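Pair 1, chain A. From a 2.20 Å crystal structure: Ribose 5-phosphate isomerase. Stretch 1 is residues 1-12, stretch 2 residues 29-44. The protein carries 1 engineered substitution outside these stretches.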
# COMPACT_ATOMS: atom_id res chain seq x y z
N MET A 1 -4.24 -4.86 -35.12
CA MET A 1 -5.48 -4.90 -34.30
C MET A 1 -5.23 -5.39 -32.87
O MET A 1 -5.82 -4.86 -31.93
CB MET A 1 -6.60 -5.71 -34.98
CG MET A 1 -7.96 -4.98 -34.99
SD MET A 1 -9.42 -6.06 -34.96
CE MET A 1 -9.75 -6.20 -33.19
N THR A 2 -4.37 -6.40 -32.69
CA THR A 2 -3.94 -6.75 -31.31
C THR A 2 -2.90 -5.76 -30.78
O THR A 2 -2.39 -4.92 -31.53
CB THR A 2 -3.50 -8.24 -31.11
OG1 THR A 2 -2.21 -8.47 -31.70
CG2 THR A 2 -4.53 -9.22 -31.65
N ARG A 3 -2.60 -5.83 -29.48
CA ARG A 3 -1.70 -4.85 -28.86
C ARG A 3 -0.54 -5.49 -28.11
O ARG A 3 -0.74 -6.23 -27.14
CB ARG A 3 -2.47 -3.80 -28.03
CG ARG A 3 -3.84 -4.21 -27.52
CD ARG A 3 -4.90 -3.09 -27.60
NE ARG A 3 -4.48 -1.82 -26.98
CZ ARG A 3 -5.18 -1.12 -26.09
NH1 ARG A 3 -6.38 -1.54 -25.69
NH2 ARG A 3 -4.69 0.01 -25.61
N ARG A 4 0.66 -5.23 -28.62
CA ARG A 4 1.87 -5.84 -28.11
C ARG A 4 2.26 -5.19 -26.79
O ARG A 4 2.11 -3.98 -26.63
CB ARG A 4 3.01 -5.74 -29.13
CG ARG A 4 2.66 -6.28 -30.53
CD ARG A 4 3.86 -6.23 -31.46
NE ARG A 4 4.77 -7.34 -31.21
CZ ARG A 4 6.09 -7.24 -31.17
NH1 ARG A 4 6.68 -6.06 -31.37
NH2 ARG A 4 6.82 -8.31 -30.95
N VAL A 5 2.72 -6.01 -25.85
CA VAL A 5 3.07 -5.57 -24.51
C VAL A 5 4.43 -6.16 -24.16
O VAL A 5 4.54 -7.34 -23.86
CB VAL A 5 2.00 -6.03 -23.47
CG1 VAL A 5 2.44 -5.71 -22.02
CG2 VAL A 5 0.65 -5.41 -23.77
N ALA A 6 5.47 -5.33 -24.20
CA ALA A 6 6.81 -5.85 -23.91
C ALA A 6 7.03 -6.02 -22.42
O ALA A 6 6.66 -5.15 -21.64
CB ALA A 6 7.90 -4.96 -24.54
N ILE A 7 7.62 -7.13 -22.02
CA ILE A 7 7.85 -7.41 -20.61
C ILE A 7 9.34 -7.51 -20.30
O ILE A 7 10.07 -8.23 -20.98
CB ILE A 7 7.11 -8.71 -20.15
CG1 ILE A 7 5.59 -8.59 -20.36
CG2 ILE A 7 7.45 -9.04 -18.67
CD1 ILE A 7 4.84 -9.93 -20.46
N GLY A 8 9.79 -6.77 -19.29
CA GLY A 8 11.17 -6.90 -18.79
C GLY A 8 11.21 -7.09 -17.28
O GLY A 8 10.29 -6.69 -16.58
N THR A 9 12.28 -7.71 -16.79
CA THR A 9 12.52 -7.86 -15.35
C THR A 9 14.02 -7.74 -15.06
O THR A 9 14.84 -7.75 -15.98
CB THR A 9 12.02 -9.25 -14.78
OG1 THR A 9 12.92 -10.30 -15.15
CG2 THR A 9 10.63 -9.60 -15.25
N ASP A 10 14.36 -7.62 -13.78
CA ASP A 10 15.73 -7.92 -13.35
C ASP A 10 15.74 -9.30 -12.67
O ASP A 10 14.78 -10.06 -12.82
CB ASP A 10 16.34 -6.79 -12.50
CG ASP A 10 15.64 -6.60 -11.17
OD1 ASP A 10 14.56 -7.19 -10.94
OD2 ASP A 10 16.22 -5.86 -10.33
N HIS A 11 16.81 -9.62 -11.94
CA HIS A 11 16.98 -10.97 -11.38
C HIS A 11 15.92 -11.44 -10.38
O HIS A 11 15.35 -12.50 -10.59
CB HIS A 11 18.40 -11.17 -10.83
CG HIS A 11 18.96 -9.95 -10.16
ND1 HIS A 11 19.36 -9.94 -8.84
CD2 HIS A 11 19.17 -8.69 -10.62
CE1 HIS A 11 19.79 -8.74 -8.52
NE2 HIS A 11 19.69 -7.96 -9.58
N PRO A 12 15.63 -10.65 -9.31
CA PRO A 12 14.65 -11.15 -8.34
C PRO A 12 13.24 -11.35 -8.92
O PRO A 12 12.52 -12.25 -8.48
CB PRO A 12 14.64 -10.08 -7.24
CG PRO A 12 15.18 -8.85 -7.87
CD PRO A 12 16.14 -9.31 -8.91
N ASP A 29 -7.60 -11.24 -24.81
CA ASP A 29 -6.99 -11.86 -25.99
C ASP A 29 -6.31 -10.86 -26.93
O ASP A 29 -5.38 -11.22 -27.66
CB ASP A 29 -8.06 -12.61 -26.78
CG ASP A 29 -8.62 -13.80 -26.02
OD1 ASP A 29 -8.14 -14.11 -24.91
OD2 ASP A 29 -9.56 -14.43 -26.56
N GLU A 30 -6.75 -9.61 -26.92
CA GLU A 30 -6.11 -8.57 -27.73
C GLU A 30 -4.71 -8.14 -27.24
O GLU A 30 -4.04 -7.38 -27.93
CB GLU A 30 -7.00 -7.34 -27.87
CG GLU A 30 -7.02 -6.45 -26.63
CD GLU A 30 -8.24 -6.68 -25.75
OE1 GLU A 30 -8.54 -7.85 -25.41
OE2 GLU A 30 -8.91 -5.68 -25.43
N PHE A 31 -4.29 -8.60 -26.06
CA PHE A 31 -2.99 -8.21 -25.51
C PHE A 31 -1.96 -9.32 -25.70
O PHE A 31 -2.13 -10.42 -25.20
CB PHE A 31 -3.11 -7.82 -24.02
CG PHE A 31 -3.99 -6.63 -23.78
CD1 PHE A 31 -3.51 -5.34 -23.98
CD2 PHE A 31 -5.32 -6.80 -23.36
CE1 PHE A 31 -4.34 -4.23 -23.77
CE2 PHE A 31 -6.14 -5.71 -23.15
CZ PHE A 31 -5.66 -4.42 -23.35
N VAL A 32 -0.88 -9.01 -26.42
CA VAL A 32 0.16 -10.01 -26.70
C VAL A 32 1.45 -9.75 -25.93
O VAL A 32 2.14 -8.76 -26.19
CB VAL A 32 0.49 -10.08 -28.22
CG1 VAL A 32 1.42 -11.27 -28.51
CG2 VAL A 32 -0.79 -10.15 -29.07
N PRO A 33 1.79 -10.65 -24.98
CA PRO A 33 3.05 -10.48 -24.25
C PRO A 33 4.27 -10.77 -25.12
O PRO A 33 4.27 -11.75 -25.90
CB PRO A 33 2.95 -11.50 -23.11
CG PRO A 33 1.94 -12.49 -23.54
CD PRO A 33 1.04 -11.84 -24.53
N VAL A 34 5.27 -9.91 -25.00
CA VAL A 34 6.53 -10.04 -25.71
C VAL A 34 7.58 -10.04 -24.61
O VAL A 34 7.96 -8.99 -24.08
CB VAL A 34 6.77 -8.87 -26.71
CG1 VAL A 34 8.06 -9.05 -27.50
CG2 VAL A 34 5.58 -8.71 -27.65
N TYR A 35 8.03 -11.23 -24.24
CA TYR A 35 8.97 -11.32 -23.14
C TYR A 35 10.40 -10.95 -23.55
O TYR A 35 11.00 -11.60 -24.42
CB TYR A 35 8.93 -12.68 -22.44
CG TYR A 35 9.85 -12.72 -21.26
CD1 TYR A 35 9.58 -11.95 -20.12
CD2 TYR A 35 11.02 -13.48 -21.29
CE1 TYR A 35 10.45 -11.96 -19.04
CE2 TYR A 35 11.90 -13.49 -20.21
CZ TYR A 35 11.60 -12.73 -19.09
OH TYR A 35 12.48 -12.75 -18.02
N CYS A 36 10.93 -9.91 -22.90
CA CYS A 36 12.23 -9.34 -23.22
C CYS A 36 13.13 -9.27 -21.99
O CYS A 36 14.12 -8.54 -21.99
CB CYS A 36 12.06 -7.95 -23.84
SG CYS A 36 11.21 -7.92 -25.44
N GLY A 37 12.79 -10.01 -20.95
CA GLY A 37 13.56 -9.98 -19.70
C GLY A 37 14.62 -11.06 -19.73
O GLY A 37 14.79 -11.72 -20.76
N PRO A 38 15.34 -11.26 -18.61
CA PRO A 38 16.41 -12.25 -18.63
C PRO A 38 15.85 -13.63 -18.97
O PRO A 38 14.72 -13.95 -18.58
CB PRO A 38 16.96 -12.22 -17.20
CG PRO A 38 16.48 -10.97 -16.61
CD PRO A 38 15.19 -10.65 -17.28
N LYS A 39 16.63 -14.42 -19.71
CA LYS A 39 16.22 -15.79 -20.04
C LYS A 39 16.47 -16.74 -18.87
O LYS A 39 15.91 -17.83 -18.83
CB LYS A 39 16.93 -16.29 -21.32
CG LYS A 39 16.65 -15.44 -22.57
CD LYS A 39 16.92 -16.19 -23.88
CE LYS A 39 16.73 -15.26 -25.09
NZ LYS A 39 16.35 -15.99 -26.35
N THR A 40 17.30 -16.31 -17.91
CA THR A 40 17.63 -17.11 -16.72
C THR A 40 17.68 -16.27 -15.43
O THR A 40 17.51 -15.05 -15.46
CB THR A 40 18.95 -17.88 -16.90
OG1 THR A 40 19.97 -16.99 -17.39
CG2 THR A 40 18.77 -19.04 -17.88
N ALA A 41 17.92 -16.94 -14.29
CA ALA A 41 17.87 -16.32 -12.95
C ALA A 41 19.12 -15.52 -12.57
O ALA A 41 19.21 -14.96 -11.46
CB ALA A 41 17.59 -17.40 -11.88
N GLU A 42 20.08 -15.46 -13.50
CA GLU A 42 21.34 -14.74 -13.33
C GLU A 42 21.14 -13.26 -12.96
O GLU A 42 20.19 -12.61 -13.44
CB GLU A 42 22.17 -14.85 -14.62
CG GLU A 42 21.46 -14.34 -15.90
CD GLU A 42 22.41 -14.18 -17.09
OE1 GLU A 42 22.96 -15.20 -17.56
OE2 GLU A 42 22.60 -13.03 -17.55
N SER A 43 22.04 -12.75 -12.12
CA SER A 43 22.05 -11.34 -11.72
C SER A 43 22.24 -10.41 -12.93
O SER A 43 23.16 -10.60 -13.74
CB SER A 43 23.13 -11.09 -10.67
OG SER A 43 23.00 -9.81 -10.09
N VAL A 44 21.36 -9.43 -13.05
CA VAL A 44 21.41 -8.44 -14.12
C VAL A 44 21.27 -7.02 -13.54
O VAL A 44 21.04 -6.84 -12.34
CB VAL A 44 20.32 -8.69 -15.20
CG1 VAL A 44 20.65 -9.94 -16.03
CG2 VAL A 44 18.95 -8.82 -14.58
O HOH W 1 19.17 -4.95 -11.30

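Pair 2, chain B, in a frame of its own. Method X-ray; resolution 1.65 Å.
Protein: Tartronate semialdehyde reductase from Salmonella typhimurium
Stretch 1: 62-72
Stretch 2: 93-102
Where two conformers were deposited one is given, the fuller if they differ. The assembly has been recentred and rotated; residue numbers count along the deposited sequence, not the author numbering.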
# COMPACT_ATOMS: atom_id res chain seq x y z
N CYS B 62 -11.68 21.21 -2.48
CA CYS B 62 -11.24 20.55 -1.25
C CYS B 62 -9.94 21.16 -0.75
O CYS B 62 -9.03 21.38 -1.54
CB CYS B 62 -11.00 19.04 -1.51
SG CYS B 62 -12.47 18.15 -2.09
N ASP B 63 -9.85 21.42 0.55
CA ASP B 63 -8.64 22.00 1.14
C ASP B 63 -7.58 20.94 1.40
O ASP B 63 -6.43 21.27 1.68
CB ASP B 63 -8.94 22.65 2.49
CG ASP B 63 -9.80 23.89 2.39
OD1 ASP B 63 -9.69 24.66 1.40
OD2 ASP B 63 -10.61 24.18 3.29
N VAL B 64 -8.01 19.69 1.40
CA VAL B 64 -7.11 18.54 1.58
C VAL B 64 -7.56 17.43 0.64
O VAL B 64 -8.76 17.20 0.45
CB VAL B 64 -7.05 18.06 3.05
CG1 VAL B 64 -8.42 17.58 3.54
CG2 VAL B 64 -5.99 16.95 3.23
N ILE B 65 -6.59 16.75 0.03
CA ILE B 65 -6.86 15.71 -0.95
C ILE B 65 -5.98 14.53 -0.59
O ILE B 65 -4.78 14.71 -0.38
CB ILE B 65 -6.51 16.18 -2.38
CG1 ILE B 65 -7.34 17.40 -2.77
CG2 ILE B 65 -6.77 15.07 -3.39
CD1 ILE B 65 -6.53 18.52 -3.28
N ILE B 66 -6.58 13.36 -0.49
CA ILE B 66 -5.84 12.09 -0.38
C ILE B 66 -5.72 11.43 -1.75
O ILE B 66 -6.69 11.35 -2.49
CB ILE B 66 -6.57 11.15 0.61
CG1 ILE B 66 -6.50 11.71 2.03
CG2 ILE B 66 -6.03 9.69 0.53
CD1 ILE B 66 -7.55 11.13 2.95
N THR B 67 -4.52 10.93 -2.08
CA THR B 67 -4.35 10.06 -3.26
C THR B 67 -3.95 8.68 -2.78
O THR B 67 -3.22 8.55 -1.82
CB THR B 67 -3.30 10.59 -4.24
OG1 THR B 67 -2.11 11.02 -3.54
CG2 THR B 67 -3.81 11.84 -4.97
N MSE B 68 -4.49 7.65 -3.44
CA MSE B 68 -4.12 6.26 -3.17
C MSE B 68 -3.98 5.60 -4.53
O MSE B 68 -4.95 5.07 -5.09
CB MSE B 68 -5.15 5.57 -2.28
CG MSE B 68 -4.92 4.07 -1.97
SE MSE B 68 -3.13 3.71 -1.51
CE MSE B 68 -3.27 3.45 0.33
N LEU B 69 -2.76 5.64 -5.07
CA LEU B 69 -2.46 5.25 -6.43
C LEU B 69 -1.28 4.25 -6.46
O LEU B 69 -0.58 4.11 -5.46
CB LEU B 69 -2.16 6.49 -7.26
CG LEU B 69 -3.32 7.50 -7.33
CD1 LEU B 69 -2.85 8.86 -7.84
CD2 LEU B 69 -4.43 6.93 -8.20
N PRO B 70 -1.10 3.55 -7.58
CA PRO B 70 -0.15 2.44 -7.61
C PRO B 70 1.34 2.78 -7.56
O PRO B 70 2.10 1.94 -7.04
CB PRO B 70 -0.45 1.74 -8.95
CG PRO B 70 -1.60 2.38 -9.55
CD PRO B 70 -1.87 3.65 -8.84
N ASN B 71 1.76 3.91 -8.12
CA ASN B 71 3.19 4.18 -8.31
C ASN B 71 3.44 5.65 -8.63
O ASN B 71 2.48 6.43 -8.81
CB ASN B 71 3.77 3.27 -9.41
CG ASN B 71 3.02 3.39 -10.70
OD1 ASN B 71 2.58 4.49 -11.06
ND2 ASN B 71 2.81 2.27 -11.39
N SER B 72 4.70 6.04 -8.69
CA SER B 72 5.03 7.44 -8.92
C SER B 72 4.47 8.02 -10.22
O SER B 72 3.96 9.13 -10.19
CB SER B 72 6.55 7.65 -8.84
OG SER B 72 6.92 8.90 -9.39
N THR B 93 -3.54 24.50 0.20
CA THR B 93 -4.12 23.18 -0.04
C THR B 93 -3.06 22.15 0.37
O THR B 93 -1.88 22.40 0.20
CB THR B 93 -4.44 23.02 -1.53
OG1 THR B 93 -5.42 23.98 -1.96
CG2 THR B 93 -5.11 21.68 -1.81
N VAL B 94 -3.51 21.01 0.89
CA VAL B 94 -2.62 19.93 1.31
C VAL B 94 -2.91 18.67 0.52
O VAL B 94 -4.08 18.27 0.40
CB VAL B 94 -2.81 19.63 2.80
CG1 VAL B 94 -1.91 18.46 3.26
CG2 VAL B 94 -2.55 20.91 3.67
N LEU B 95 -1.86 18.03 -0.00
CA LEU B 95 -1.95 16.68 -0.57
C LEU B 95 -1.40 15.70 0.46
O LEU B 95 -0.27 15.87 0.92
CB LEU B 95 -1.15 16.56 -1.85
CG LEU B 95 -0.93 15.13 -2.41
CD1 LEU B 95 -2.24 14.49 -2.80
CD2 LEU B 95 0.01 15.18 -3.60
N ILE B 96 -2.21 14.71 0.80
CA ILE B 96 -1.77 13.56 1.59
C ILE B 96 -1.70 12.40 0.61
O ILE B 96 -2.72 11.78 0.26
CB ILE B 96 -2.71 13.26 2.77
CG1 ILE B 96 -2.86 14.48 3.68
CG2 ILE B 96 -2.19 12.09 3.62
CD1 ILE B 96 -3.81 14.26 4.82
N ASP B 97 -0.51 12.12 0.12
CA ASP B 97 -0.35 10.98 -0.78
C ASP B 97 -0.11 9.74 0.06
O ASP B 97 0.89 9.65 0.78
CB ASP B 97 0.80 11.20 -1.77
CG ASP B 97 0.95 10.05 -2.75
OD1 ASP B 97 -0.06 9.32 -3.01
OD2 ASP B 97 2.06 9.82 -3.29
N MSE B 98 -1.04 8.79 -0.02
CA MSE B 98 -0.98 7.55 0.73
C MSE B 98 -0.52 6.37 -0.13
O MSE B 98 -0.51 5.22 0.32
CB MSE B 98 -2.34 7.28 1.38
CG MSE B 98 -2.75 8.45 2.32
SE MSE B 98 -4.34 8.19 3.39
CE MSE B 98 -3.53 7.28 4.90
N SER B 99 -0.09 6.68 -1.35
CA SER B 99 0.50 5.71 -2.27
C SER B 99 1.87 5.27 -1.77
O SER B 99 2.59 6.01 -1.10
CB SER B 99 0.69 6.34 -3.65
OG SER B 99 -0.49 7.02 -4.09
N SER B 100 2.26 4.06 -2.15
CA SER B 100 3.62 3.60 -1.96
C SER B 100 4.44 3.95 -3.18
O SER B 100 4.23 3.37 -4.26
CB SER B 100 3.62 2.09 -1.76
OG SER B 100 2.86 1.71 -0.64
N ILE B 101 5.33 4.93 -3.05
CA ILE B 101 6.16 5.37 -4.19
C ILE B 101 7.59 5.60 -3.75
O ILE B 101 7.86 5.70 -2.56
CB ILE B 101 5.59 6.64 -4.91
CG1 ILE B 101 5.75 7.92 -4.07
CG2 ILE B 101 4.16 6.43 -5.30
CD1 ILE B 101 5.33 9.20 -4.82
N ALA B 102 8.51 5.70 -4.71
CA ALA B 102 9.92 5.94 -4.40
C ALA B 102 10.07 7.21 -3.56
O ALA B 102 9.49 8.24 -3.93
CB ALA B 102 10.73 6.08 -5.68
O HOH W 2 -8.14 23.91 -2.52
O HOH W 3 -7.27 25.04 0.04
O HOH W 4 0.52 2.20 -3.69

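Both pairs are built from two neighbouring parallel β-strands, and the N, CA and C atoms of 14 central residues superpose with an RMSD of 0.8 Å. The strand axes approach to 4.5 Å in pair 1 and 4.7 Å in pair 2, with signed crossing angles of -33° and -20°, so the strands of pair 1 cross at the larger angle. The register is the same: V5(A) matches I65(B) and V34(A) matches I96(B), and V5(A) and I65(B) each use N and O to bond the residues before and after their bridge partners, P33(A) and L95(B). Thus V5(A) N donates to V32(A) O (2.8 Å) and V5(A) O accepts from V34(A) N (2.9 Å), while I65(B) N donates to V94(B) O (3.0 Å) and I65(B) O accepts from I96(B) N (2.8 Å). The ladder closes equivalently, with C36(A) N donating to I7(A) O (2.7 Å) and M98(B) N to T67(B) O (2.8 Å).

On the face carrying A6(A) and V34(A), matched by I66(B) and I96(B), both pairs make the same CA-H...O contact, A6(A) CA to V34(A) O at 3.3 Å and I66(B) CA to I96(B) O at 3.2 Å. The alanine has little side chain to add, whereas I66(B) packs further, its CG1 lying 4.2 Å from CB of I96(B) and its CG2 reaching SE of the selenomethionine M98(B) at 3.6 Å. Two residues earlier, on the same face, R4(A) lays one face of its guanidinium against V34(A), with NH2 of R4(A) 3.5 Å from CG2 of V34(A); its counterpart V64(B) instead packs CG2 against CD1 of I96(B) at 3.8 Å.

The face carrying I7(A) and Y35(A), matched by T67(B) and D97(B), also differs in chemistry. I7(A) makes apolar contacts there, placing CD1 3.6 Å from P33(A) CB and CG2 3.9 Å from Y35(A) CD1. T67(B), matched to I7(A), donates from OG1 to D97(B) OD1 (2.7 Å), the aspartate occupying the position of Y35(A). The same OD1 accepts from S99(B) OG (2.6 Å) and S99(B) N (3.1 Å), gathering the strand end around one carboxylate oxygen.

Beyond the strands, G37(A) matches S99(B). An ideal CB on G37(A) would lie 2.6 Å from Y35(A) OH, a clash; that hydroxyl donates to P38(A) O at 2.6 Å. In pair 2 the serine fits beside the shorter aspartate, and its OG accepts from L69(B) N (2.8 Å), joining the loops directly. T9(A), at the L69(B) position, makes no such bond across the stretches; its OG1 packs 3.1 Å from P38(A) CD and donates to D10(A) O at 3.0 Å.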